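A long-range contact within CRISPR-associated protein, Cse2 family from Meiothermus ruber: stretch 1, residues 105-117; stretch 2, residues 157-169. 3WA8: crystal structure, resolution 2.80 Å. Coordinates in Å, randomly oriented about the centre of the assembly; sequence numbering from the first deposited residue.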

# COMPACT_ATOMS: atom_id res chain seq x y z
N TYR A 105 -10.30 -9.77 0.01
CA TYR A 105 -9.59 -9.56 -1.25
C TYR A 105 -9.64 -8.16 -1.83
O TYR A 105 -8.61 -7.64 -2.27
N ARG A 106 -10.83 -7.54 -1.83
CA ARG A 106 -11.01 -6.20 -2.39
C ARG A 106 -10.11 -5.20 -1.69
O ARG A 106 -9.58 -4.26 -2.29
N ARG A 107 -9.93 -5.43 -0.40
CA ARG A 107 -9.16 -4.55 0.45
C ARG A 107 -7.63 -4.69 0.30
O ARG A 107 -6.89 -3.91 0.89
N THR A 108 -7.18 -5.62 -0.54
CA THR A 108 -5.75 -5.85 -0.75
C THR A 108 -5.22 -5.20 -2.03
O THR A 108 -5.97 -4.96 -2.96
N LEU A 109 -3.92 -4.95 -2.10
CA LEU A 109 -3.40 -4.23 -3.24
C LEU A 109 -3.58 -5.03 -4.55
O LEU A 109 -3.67 -4.45 -5.66
N GLY A 110 -3.64 -6.35 -4.41
CA GLY A 110 -3.95 -7.21 -5.54
C GLY A 110 -5.23 -6.72 -6.20
O GLY A 110 -5.29 -6.53 -7.43
N HIS A 111 -6.26 -6.49 -5.39
CA HIS A 111 -7.51 -6.02 -5.99
C HIS A 111 -7.31 -4.67 -6.71
O HIS A 111 -7.82 -4.48 -7.83
N ALA A 112 -6.55 -3.75 -6.10
CA ALA A 112 -6.35 -2.43 -6.71
C ALA A 112 -5.66 -2.62 -8.06
O ALA A 112 -6.08 -2.02 -9.07
N ILE A 113 -4.66 -3.50 -8.09
CA ILE A 113 -3.87 -3.71 -9.29
C ILE A 113 -4.71 -4.33 -10.41
O ILE A 113 -4.57 -3.94 -11.59
N ALA A 114 -5.59 -5.25 -10.05
CA ALA A 114 -6.45 -5.86 -11.05
C ALA A 114 -7.33 -4.81 -11.67
O ALA A 114 -7.56 -4.81 -12.88
N GLN A 115 -7.83 -3.89 -10.85
CA GLN A 115 -8.70 -2.83 -11.32
C GLN A 115 -7.96 -1.98 -12.35
O GLN A 115 -8.54 -1.58 -13.38
N LEU A 116 -6.68 -1.73 -12.08
CA LEU A 116 -5.83 -0.99 -12.97
C LEU A 116 -5.63 -1.79 -14.27
O LEU A 116 -5.81 -1.26 -15.38
N TYR A 117 -5.30 -3.06 -14.11
CA TYR A 117 -5.16 -3.97 -15.23
C TYR A 117 -6.36 -3.90 -16.17
O TYR A 117 -6.19 -3.75 -17.38
N ASP A 157 -10.09 6.51 -10.33
CA ASP A 157 -11.21 5.97 -9.60
C ASP A 157 -10.85 4.79 -8.74
O ASP A 157 -11.74 4.17 -8.17
N ILE A 158 -9.57 4.45 -8.63
CA ILE A 158 -9.19 3.26 -7.89
C ILE A 158 -8.70 3.56 -6.48
O ILE A 158 -7.74 4.31 -6.29
N ARG A 159 -9.36 2.97 -5.50
CA ARG A 159 -9.03 3.19 -4.10
C ARG A 159 -7.89 2.28 -3.68
O ARG A 159 -7.93 1.13 -4.01
N ILE A 160 -6.91 2.81 -2.95
CA ILE A 160 -5.87 1.97 -2.32
C ILE A 160 -6.09 1.96 -0.83
O ILE A 160 -6.01 3.02 -0.20
N TYR A 161 -6.38 0.80 -0.24
CA TYR A 161 -6.57 0.77 1.20
C TYR A 161 -5.22 0.80 1.94
O TYR A 161 -4.55 -0.23 2.11
N TRP A 162 -4.80 1.98 2.37
CA TRP A 162 -3.50 2.11 3.02
C TRP A 162 -3.30 1.26 4.27
O TRP A 162 -2.25 0.64 4.42
N SER A 163 -4.27 1.19 5.16
CA SER A 163 -4.01 0.41 6.36
C SER A 163 -3.77 -1.06 6.01
O SER A 163 -2.84 -1.70 6.53
N GLU A 164 -4.57 -1.61 5.10
CA GLU A 164 -4.32 -2.98 4.67
C GLU A 164 -2.96 -3.08 3.97
O GLU A 164 -2.23 -4.06 4.18
N LEU A 165 -2.59 -2.06 3.18
CA LEU A 165 -1.29 -2.09 2.51
C LEU A 165 -0.16 -2.24 3.55
O LEU A 165 0.71 -3.13 3.43
N LEU A 166 -0.20 -1.40 4.58
CA LEU A 166 0.84 -1.45 5.60
C LEU A 166 0.91 -2.81 6.29
O LEU A 166 1.99 -3.39 6.40
N ARG A 167 -0.25 -3.31 6.73
CA ARG A 167 -0.33 -4.64 7.34
C ARG A 167 0.30 -5.69 6.41
O ARG A 167 1.05 -6.57 6.85
N ASP A 168 0.02 -5.56 5.11
CA ASP A 168 0.48 -6.53 4.13
C ASP A 168 1.98 -6.41 3.93
O ASP A 168 2.69 -7.42 4.01
N LEU A 169 2.47 -5.20 3.70
CA LEU A 169 3.91 -5.00 3.66
C LEU A 169 4.59 -5.52 4.91
O LEU A 169 5.64 -6.13 4.81

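R107 dominates this contact, with I158 and Y161 next in the area they cover. R107 lies in the turn between two helices of the first stretch, and although its CA-to-CB bond points sideways, an extended side chain (chi1 m, chi2 and chi3 t) carries it along Y161. That tyrosine points toward the first stretch with chi1 m, its ring lying so that R107 CG sits 4.0 Å from the centroid of the Y161 ring and nearly along the normal, a CH-pi contact. Further out, Y161 CE1 lies over one face of the R107 guanidinium, with R107 NH1 3.3 Å from Y161 CD1. Arginine suits this position because its methylenes can pack on an aromatic surface while its charged end remains free for polar partners.

One such partner is E164, which points toward the first stretch with chi1 m and chi2 p. R107 NH1 and E164 OE2 form a salt bridge at 3.5 Å, although the hydrogen bond within it is weak. The like charge of R159 is also near, R107 NH1 standing 4.3 Å from R159 NH2. A water mediates between these arginines, accepting a weak hydrogen bond from R107 NH2 at 3.0 Å and another from R159 NH1 at 3.3 Å.

Farther along, the contact becomes apolar. I158, buried and pointing toward the helix, adopts m,t; its CD1 lies 4.0 Å from L116 CB. A112, small, also points toward the second stretch, its CB 4.0 Å from I158 CG2; I158 CD1 reaches the helix backbone, 3.5 Å from L116 N. L109 (t,p) begins sideways but its end comes nearer, placing CD1 3.9 Å from I160 CG2 and CD2 3.8 Å from L165 CD1. Branched aliphatic side chains fill this buried region without requiring polar partners.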

# COMPACT_ATOMS: atom_id res chain seq x y z
CB TYR A 105 -10.06 -10.56 -2.30
CG TYR A 105 -9.56 -11.98 -2.08
CD1 TYR A 105 -10.45 -13.07 -2.07
CD2 TYR A 105 -8.19 -12.25 -1.89
CE1 TYR A 105 -9.99 -14.39 -1.89
CE2 TYR A 105 -7.74 -13.56 -1.69
CZ TYR A 105 -8.63 -14.62 -1.69
OH TYR A 105 -8.18 -15.90 -1.51
CB ARG A 106 -12.46 -5.74 -2.29
CG ARG A 106 -13.46 -6.68 -2.94
CD ARG A 106 -14.94 -6.26 -2.67
NE ARG A 106 -15.84 -7.21 -3.34
CZ ARG A 106 -16.23 -7.11 -4.61
NH1 ARG A 106 -15.82 -6.08 -5.36
NH2 ARG A 106 -17.04 -8.03 -5.13
CB ARG A 107 -9.62 -4.66 1.91
CG ARG A 107 -10.92 -3.88 2.17
CD ARG A 107 -11.40 -3.97 3.61
NE ARG A 107 -12.48 -3.01 3.90
CZ ARG A 107 -12.29 -1.74 4.26
NH1 ARG A 107 -11.06 -1.25 4.39
NH2 ARG A 107 -13.34 -0.95 4.51
CB THR A 108 -5.43 -7.35 -0.85
OG1 THR A 108 -5.72 -7.80 -2.18
CG2 THR A 108 -6.22 -8.16 0.16
CB LEU A 109 -1.94 -3.85 -3.03
CG LEU A 109 -1.59 -2.64 -3.91
CD1 LEU A 109 -2.28 -1.41 -3.34
CD2 LEU A 109 -0.07 -2.42 -4.07
CB HIS A 111 -8.66 -5.98 -4.99
CG HIS A 111 -9.89 -5.31 -5.51
ND1 HIS A 111 -10.85 -5.98 -6.25
CD2 HIS A 111 -10.33 -4.04 -5.39
CE1 HIS A 111 -11.83 -5.14 -6.55
NE2 HIS A 111 -11.53 -3.95 -6.05
CB ALA A 112 -5.57 -1.50 -5.80
CB ILE A 113 -2.58 -4.51 -8.99
CG1 ILE A 113 -1.60 -3.64 -8.23
CG2 ILE A 113 -1.89 -4.98 -10.29
CD1 ILE A 113 -0.65 -4.43 -7.38
CB ALA A 114 -7.28 -6.94 -10.44
CB GLN A 115 -9.19 -1.97 -10.16
CG GLN A 115 -10.35 -2.56 -9.42
CD GLN A 115 -10.75 -1.76 -8.21
OE1 GLN A 115 -9.92 -1.42 -7.38
NE2 GLN A 115 -12.03 -1.50 -8.08
CB LEU A 116 -4.51 -0.71 -12.28
CG LEU A 116 -3.36 -0.31 -13.18
CD1 LEU A 116 -3.59 1.10 -13.72
CD2 LEU A 116 -2.09 -0.40 -12.41
CB TYR A 117 -5.00 -5.37 -14.67
CG TYR A 117 -4.97 -6.49 -15.67
CD1 TYR A 117 -3.93 -6.61 -16.57
CD2 TYR A 117 -5.95 -7.45 -15.67
CE1 TYR A 117 -3.88 -7.65 -17.47
CE2 TYR A 117 -5.92 -8.50 -16.56
CZ TYR A 117 -4.88 -8.60 -17.46
OH TYR A 117 -4.84 -9.64 -18.36
CB ASP A 157 -12.29 5.54 -10.60
CG ASP A 157 -12.63 6.64 -11.61
OD1 ASP A 157 -11.75 7.51 -11.87
OD2 ASP A 157 -13.76 6.66 -12.15
CB ILE A 158 -8.09 2.50 -8.62
CG1 ILE A 158 -8.64 1.97 -9.94
CG2 ILE A 158 -7.55 1.35 -7.75
CD1 ILE A 158 -7.61 1.37 -10.82
CB ARG A 159 -10.26 2.91 -3.23
CG ARG A 159 -9.96 2.78 -1.76
CD ARG A 159 -11.13 3.17 -0.87
NE ARG A 159 -10.77 3.03 0.54
CZ ARG A 159 -11.64 2.89 1.53
NH1 ARG A 159 -12.95 2.89 1.31
NH2 ARG A 159 -11.20 2.75 2.76
CB ILE A 160 -4.44 2.51 -2.54
CG1 ILE A 160 -3.97 2.24 -3.97
CG2 ILE A 160 -3.47 1.89 -1.57
CD1 ILE A 160 -2.82 3.10 -4.39
CB TYR A 161 -7.44 -0.40 1.63
CG TYR A 161 -8.76 -0.47 0.91
CD1 TYR A 161 -9.95 -0.10 1.54
CD2 TYR A 161 -8.84 -0.91 -0.40
CE1 TYR A 161 -11.21 -0.18 0.87
CE2 TYR A 161 -10.09 -0.99 -1.08
CZ TYR A 161 -11.25 -0.62 -0.44
OH TYR A 161 -12.43 -0.71 -1.11
CB TRP A 162 -3.20 3.55 3.30
CG TRP A 162 -3.30 4.35 2.07
CD1 TRP A 162 -4.36 5.11 1.69
CD2 TRP A 162 -2.31 4.48 1.03
NE1 TRP A 162 -4.09 5.73 0.49
CE2 TRP A 162 -2.85 5.35 0.06
CE3 TRP A 162 -1.02 3.96 0.85
CZ2 TRP A 162 -2.15 5.71 -1.09
CZ3 TRP A 162 -0.32 4.32 -0.30
CH2 TRP A 162 -0.89 5.20 -1.25
CB SER A 163 -5.10 0.59 7.40
OG SER A 163 -6.25 -0.07 6.99
CB GLU A 164 -5.46 -3.54 3.80
CG GLU A 164 -6.61 -4.20 4.59
CD GLU A 164 -7.74 -3.21 5.06
OE1 GLU A 164 -7.51 -1.97 5.08
OE2 GLU A 164 -8.85 -3.70 5.43
CB LEU A 165 -1.08 -0.86 1.63
CG LEU A 165 0.19 -0.93 0.76
CD1 LEU A 165 0.10 -2.04 -0.26
CD2 LEU A 165 0.46 0.39 0.02
CB LEU A 166 0.67 -0.30 6.60
CG LEU A 166 1.60 -0.32 7.81
CD1 LEU A 166 3.07 -0.23 7.39
CD2 LEU A 166 1.20 0.79 8.74
CB ARG A 167 -1.79 -4.99 7.68
CG ARG A 167 -2.09 -6.46 8.08
CD ARG A 167 -3.55 -6.90 7.72
NE ARG A 167 -3.57 -8.11 6.87
CZ ARG A 167 -4.10 -9.31 7.20
NH1 ARG A 167 -4.72 -9.49 8.37
NH2 ARG A 167 -4.03 -10.34 6.35
CB ASP A 168 -0.28 -6.39 2.81
CG ASP A 168 -1.61 -7.13 2.82
OD1 ASP A 168 -1.83 -7.98 3.71
OD2 ASP A 168 -2.46 -6.84 1.95
CB LEU A 169 4.26 -3.55 3.45
CG LEU A 169 3.80 -2.97 2.12
CD1 LEU A 169 4.19 -1.51 2.03
CD2 LEU A 169 4.39 -3.76 0.95
O HOH W 1 -14.56 1.76 3.93